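Local coordinates for protein phosphodiesterase (PDB 7D7P) that is a phosphodiesterase of the HD clan, a mainly helical protein without beta strands that binds a zinc ion and a magnesium ion, at residues 214-219 / 251-256; 139-144 / 204-209. All coordinates share one frame; numbering follows the deposited sequence.

Contact 1: 214-219 / 251-256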
# COMPACT_ATOMS: atom_id res chain seq x y z
N ILE A 214 -27.25 6.02 7.87
CA ILE A 214 -27.50 5.23 6.67
C ILE A 214 -27.02 5.96 5.42
O ILE A 214 -26.41 5.36 4.53
CB ILE A 214 -29.00 4.87 6.57
CG1 ILE A 214 -29.37 3.83 7.63
CG2 ILE A 214 -29.33 4.33 5.18
CD1 ILE A 214 -30.84 3.46 7.65
N LEU A 215 -27.27 7.27 5.34
CA LEU A 215 -26.80 8.04 4.19
C LEU A 215 -25.28 8.07 4.12
O LEU A 215 -24.71 8.18 3.03
CB LEU A 215 -27.35 9.47 4.25
CG LEU A 215 -28.82 9.67 3.88
CD1 LEU A 215 -29.21 11.14 4.00
CD2 LEU A 215 -29.11 9.16 2.47
N ASN A 216 -24.60 7.97 5.26
CA ASN A 216 -23.15 7.94 5.27
C ASN A 216 -22.58 6.55 4.98
O ASN A 216 -21.35 6.40 4.95
CB ASN A 216 -22.61 8.45 6.61
CG ASN A 216 -22.34 9.95 6.58
OD1 ASN A 216 -21.37 10.40 5.98
ND2 ASN A 216 -23.21 10.72 7.22
N THR A 217 -23.42 5.54 4.75
CA THR A 217 -22.92 4.28 4.22
C THR A 217 -22.69 4.35 2.71
O THR A 217 -22.18 3.38 2.13
CB THR A 217 -23.88 3.13 4.54
OG1 THR A 217 -25.13 3.34 3.89
CG2 THR A 217 -24.09 3.01 6.05
N ASP A 218 -23.06 5.46 2.08
CA ASP A 218 -22.74 5.69 0.67
C ASP A 218 -21.23 5.78 0.50
O ASP A 218 -20.59 6.68 1.05
CB ASP A 218 -23.43 6.97 0.19
CG ASP A 218 -23.25 7.22 -1.30
OD1 ASP A 218 -22.56 6.43 -1.98
OD2 ASP A 218 -23.82 8.22 -1.80
N MET A 219 -20.67 4.85 -0.27
CA MET A 219 -19.23 4.82 -0.48
C MET A 219 -18.71 6.13 -1.09
O MET A 219 -17.54 6.47 -0.90
CB MET A 219 -18.85 3.64 -1.38
CG MET A 219 -19.21 2.28 -0.80
SD MET A 219 -18.46 1.97 0.82
CE MET A 219 -16.74 2.31 0.46
N VAL A 251 -19.14 10.56 14.74
CA VAL A 251 -18.49 9.34 15.19
C VAL A 251 -19.41 8.13 14.97
O VAL A 251 -18.95 7.07 14.54
CB VAL A 251 -18.07 9.47 16.67
CG1 VAL A 251 -17.67 8.12 17.25
CG2 VAL A 251 -16.94 10.48 16.80
N LEU A 252 -20.70 8.29 15.27
CA LEU A 252 -21.64 7.20 15.01
C LEU A 252 -21.69 6.85 13.53
O LEU A 252 -21.72 5.67 13.16
CB LEU A 252 -23.04 7.58 15.52
CG LEU A 252 -23.16 7.94 17.00
CD1 LEU A 252 -24.60 8.27 17.35
CD2 LEU A 252 -22.63 6.81 17.87
N ALA A 253 -21.69 7.87 12.66
CA ALA A 253 -21.65 7.61 11.23
C ALA A 253 -20.35 6.92 10.83
O ALA A 253 -20.35 6.04 9.97
CB ALA A 253 -21.81 8.93 10.46
N VAL A 254 -19.24 7.30 11.46
CA VAL A 254 -17.96 6.66 11.18
C VAL A 254 -18.00 5.19 11.60
O VAL A 254 -17.49 4.32 10.89
CB VAL A 254 -16.82 7.43 11.87
CG1 VAL A 254 -15.56 6.57 11.97
CG2 VAL A 254 -16.53 8.73 11.12
N LEU A 255 -18.62 4.90 12.75
CA LEU A 255 -18.62 3.54 13.26
C LEU A 255 -19.53 2.63 12.44
O LEU A 255 -19.20 1.46 12.20
CB LEU A 255 -19.03 3.53 14.73
CG LEU A 255 -18.00 4.09 15.71
CD1 LEU A 255 -18.55 4.09 17.13
CD2 LEU A 255 -16.70 3.31 15.63
N LEU A 256 -20.70 3.13 12.01
CA LEU A 256 -21.58 2.30 11.19
C LEU A 256 -20.95 2.00 9.83
O LEU A 256 -21.09 0.89 9.31
CB LEU A 256 -22.94 2.97 11.00
CG LEU A 256 -23.91 2.12 10.17
CD1 LEU A 256 -24.24 0.82 10.89
CD2 LEU A 256 -25.20 2.88 9.82
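Leu256 and Ala253, three residues apart on one face of helix 245-260, meet the turn that ends helix 200-215. The area lost to solvent by both sides is only 167 Å², and Leu256 gives the largest share. Its CG stands anti to the backbone N (chi1 -179°), which carries the branched end out toward the turn. There the methyl CD2 lies 3.9 Å from CG2 of Thr217, the two side chains meeting at a slant, and 4.2 Å from the backbone N of Ile214. The side chain of Leu256 also touches Val115 and Thr119 of helix 109-126 and Met139 and Ala143 of helix 133-145.

Ala253 makes the second contact. Its methyl CB sits 4.0 Å from CB, CG and ND2 of Asn216 alike, so it meets the side chain broadside rather than a single atom. This is van der Waals packing, and the polar ends of the amide are used elsewhere: ND2 bonds to the carbonyl O of Asn212, one helical turn earlier, and OD1 to NZ of Lys225. The short side chain of Ala253 lets the backbones come close, with CA of Asn216 6.2 Å from CA of Ala253, the nearest CA pair of the two segments.

A weak bond from Asp218 N to Leu215 O closes the type I beta turn from Leu215 to Asp218, preceded by Thr217 N to Ile214 O at 3.0 Å. The side chain of Thr217 is about 4 Å from the magnesium ion and about 6 Å from the zinc ion at nearest atoms. Helix 245-260 ends in Asp260, a zinc ligand. The turn thus lies beside both ions, consistent with a place at the edge of the metal site of an HD-clan phosphodiesterase.

Contact 2: 139-144 / 204-209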
# COMPACT_ATOMS: atom_id res chain seq x y z
N MET A 139 -28.82 3.19 16.57
CA MET A 139 -27.75 2.52 15.84
C MET A 139 -28.11 1.07 15.54
O MET A 139 -27.73 0.55 14.48
CB MET A 139 -26.45 2.60 16.65
CG MET A 139 -25.87 4.01 16.73
SD MET A 139 -25.53 4.71 15.11
CE MET A 139 -24.15 3.68 14.60
N LEU A 140 -28.84 0.42 16.44
CA LEU A 140 -29.27 -0.96 16.19
C LEU A 140 -30.26 -1.03 15.03
O LEU A 140 -30.16 -1.91 14.17
CB LEU A 140 -29.88 -1.57 17.45
CG LEU A 140 -28.99 -1.62 18.70
CD1 LEU A 140 -29.65 -2.45 19.80
CD2 LEU A 140 -27.61 -2.16 18.37
N ILE A 141 -31.23 -0.10 15.00
CA ILE A 141 -32.21 -0.09 13.92
C ILE A 141 -31.54 0.27 12.60
O ILE A 141 -31.80 -0.35 11.56
CB ILE A 141 -33.35 0.89 14.25
CG1 ILE A 141 -34.11 0.42 15.50
CG2 ILE A 141 -34.30 1.04 13.07
CD1 ILE A 141 -35.12 1.42 16.02
N ALA A 142 -30.66 1.28 12.61
CA ALA A 142 -30.01 1.71 11.37
C ALA A 142 -29.15 0.60 10.78
O ALA A 142 -29.14 0.40 9.56
CB ALA A 142 -29.16 2.95 11.63
N ALA A 143 -28.41 -0.13 11.63
CA ALA A 143 -27.52 -1.17 11.13
C ALA A 143 -28.30 -2.29 10.45
O ALA A 143 -27.90 -2.78 9.39
CB ALA A 143 -26.68 -1.74 12.27
N LEU A 144 -29.43 -2.70 11.04
CA LEU A 144 -30.21 -3.78 10.45
C LEU A 144 -30.97 -3.32 9.21
O LEU A 144 -31.27 -4.14 8.33
CB LEU A 144 -31.19 -4.32 11.49
CG LEU A 144 -31.53 -5.81 11.48
CD1 LEU A 144 -30.30 -6.68 11.25
CD2 LEU A 144 -32.19 -6.16 12.79
N LYS A 204 -37.11 12.46 17.39
CA LYS A 204 -36.45 13.38 16.47
C LYS A 204 -34.95 13.12 16.42
O LYS A 204 -34.34 13.16 15.34
CB LYS A 204 -36.72 14.83 16.88
CG LYS A 204 -38.13 15.31 16.57
CD LYS A 204 -38.32 16.78 16.92
CE LYS A 204 -37.59 17.68 15.94
NZ LYS A 204 -38.21 17.64 14.59
N ARG A 205 -34.33 12.85 17.57
CA ARG A 205 -32.90 12.53 17.57
C ARG A 205 -32.65 11.15 16.97
O ARG A 205 -31.71 10.96 16.19
CB ARG A 205 -32.35 12.61 19.00
CG ARG A 205 -30.88 12.24 19.13
CD ARG A 205 -29.98 13.18 18.33
NE ARG A 205 -28.57 12.89 18.57
CZ ARG A 205 -27.57 13.52 17.96
NH1 ARG A 205 -27.82 14.47 17.07
NH2 ARG A 205 -26.31 13.19 18.24
N LEU A 206 -33.50 10.17 17.31
CA LEU A 206 -33.37 8.84 16.73
C LEU A 206 -33.51 8.88 15.21
O LEU A 206 -32.75 8.21 14.49
CB LEU A 206 -34.42 7.90 17.33
CG LEU A 206 -34.50 6.50 16.71
CD1 LEU A 206 -34.36 5.44 17.78
CD2 LEU A 206 -35.81 6.32 15.95
N ARG A 207 -34.48 9.64 14.70
CA ARG A 207 -34.66 9.76 13.26
C ARG A 207 -33.45 10.42 12.61
O ARG A 207 -32.98 9.98 11.55
CB ARG A 207 -35.94 10.54 12.95
CG ARG A 207 -36.18 10.81 11.48
CD ARG A 207 -37.66 11.07 11.20
NE ARG A 207 -37.91 11.58 9.86
CZ ARG A 207 -37.98 10.82 8.77
NH1 ARG A 207 -37.82 9.51 8.86
NH2 ARG A 207 -38.21 11.38 7.58
N ALA A 208 -32.92 11.48 13.23
CA ALA A 208 -31.75 12.16 12.68
C ALA A 208 -30.54 11.24 12.65
O ALA A 208 -29.75 11.27 11.70
CB ALA A 208 -31.45 13.42 13.48
N VAL A 209 -30.37 10.41 13.69
CA VAL A 209 -29.22 9.51 13.75
C VAL A 209 -29.33 8.44 12.67
O VAL A 209 -28.35 8.12 11.99
CB VAL A 209 -29.10 8.90 15.15
CG1 VAL A 209 -28.14 7.72 15.14
CG2 VAL A 209 -28.63 9.95 16.15
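Met139 and Val209 make the closer of two apolar contacts between helices 133-145 and 200-215. The sulfur SD of Met139 lies 4.0 Å from CG1 of Val209, and the two side chains cross at about a right angle. Bends at chi2 (-59°) and chi3 (-69°) fold the methionine chain back, so that the sulfur, and not the terminal CE, faces the valine. The CA atoms of this pair are 7.4 Å apart, the nearest backbone approach of the segments. The second contact is looser: CD1 of Ile141 stands 4.5 Å from CD1 of Leu206, which starts off alongside the other helix and brings only its branched end near. All four residues are buried, yet the two segments together bury only 135 Å²; Ile210 and Ile214 carry the packing further along helix 200-215, where they touch Ala142.

This is helix-on-helix packing within the all-helical fold of the phosphodiesterase domain. Just beyond helix 133-145 come His146 and Asp147, the adjacent zinc ligands that give the HD clan its name. Ala143 O accepts a hydrogen bond from His146 ND1, which makes the end of this helix a second-shell element of the zinc site.

Charge adds a further link between the same two helices. NH2 of Arg205 forms a salt bridge with OE2 of Glu135, one turn before Met139. Val209 CG2 lies 3.8 Å above one face of the Arg205 guanidinium, displaced toward its rim, so the valine touches the methionine with one methyl and the arginine with the other.

In the fold
Of the helices involved, 133-145 comes first from the N terminus, and contact 2 closes the long excursion from 139-144 to 204-209, with 59 intervening residues, just over half of them helical. Helix 200-215 then runs on into the turn at 214-219, from which contact 1 opens a shorter loop of 31 residues, closed by helix 245-260. The two loops follow in series, neither nested nor crossed, and share helix 200-215. Their centres lie 11 Å apart, and they touch directly: Met139 CE is 3.5 Å from Leu252 O, and Ile214 CG1 is 3.9 Å from Ala142 O. Helices 133-145, 200-215 and 245-260 thus each touch the other two.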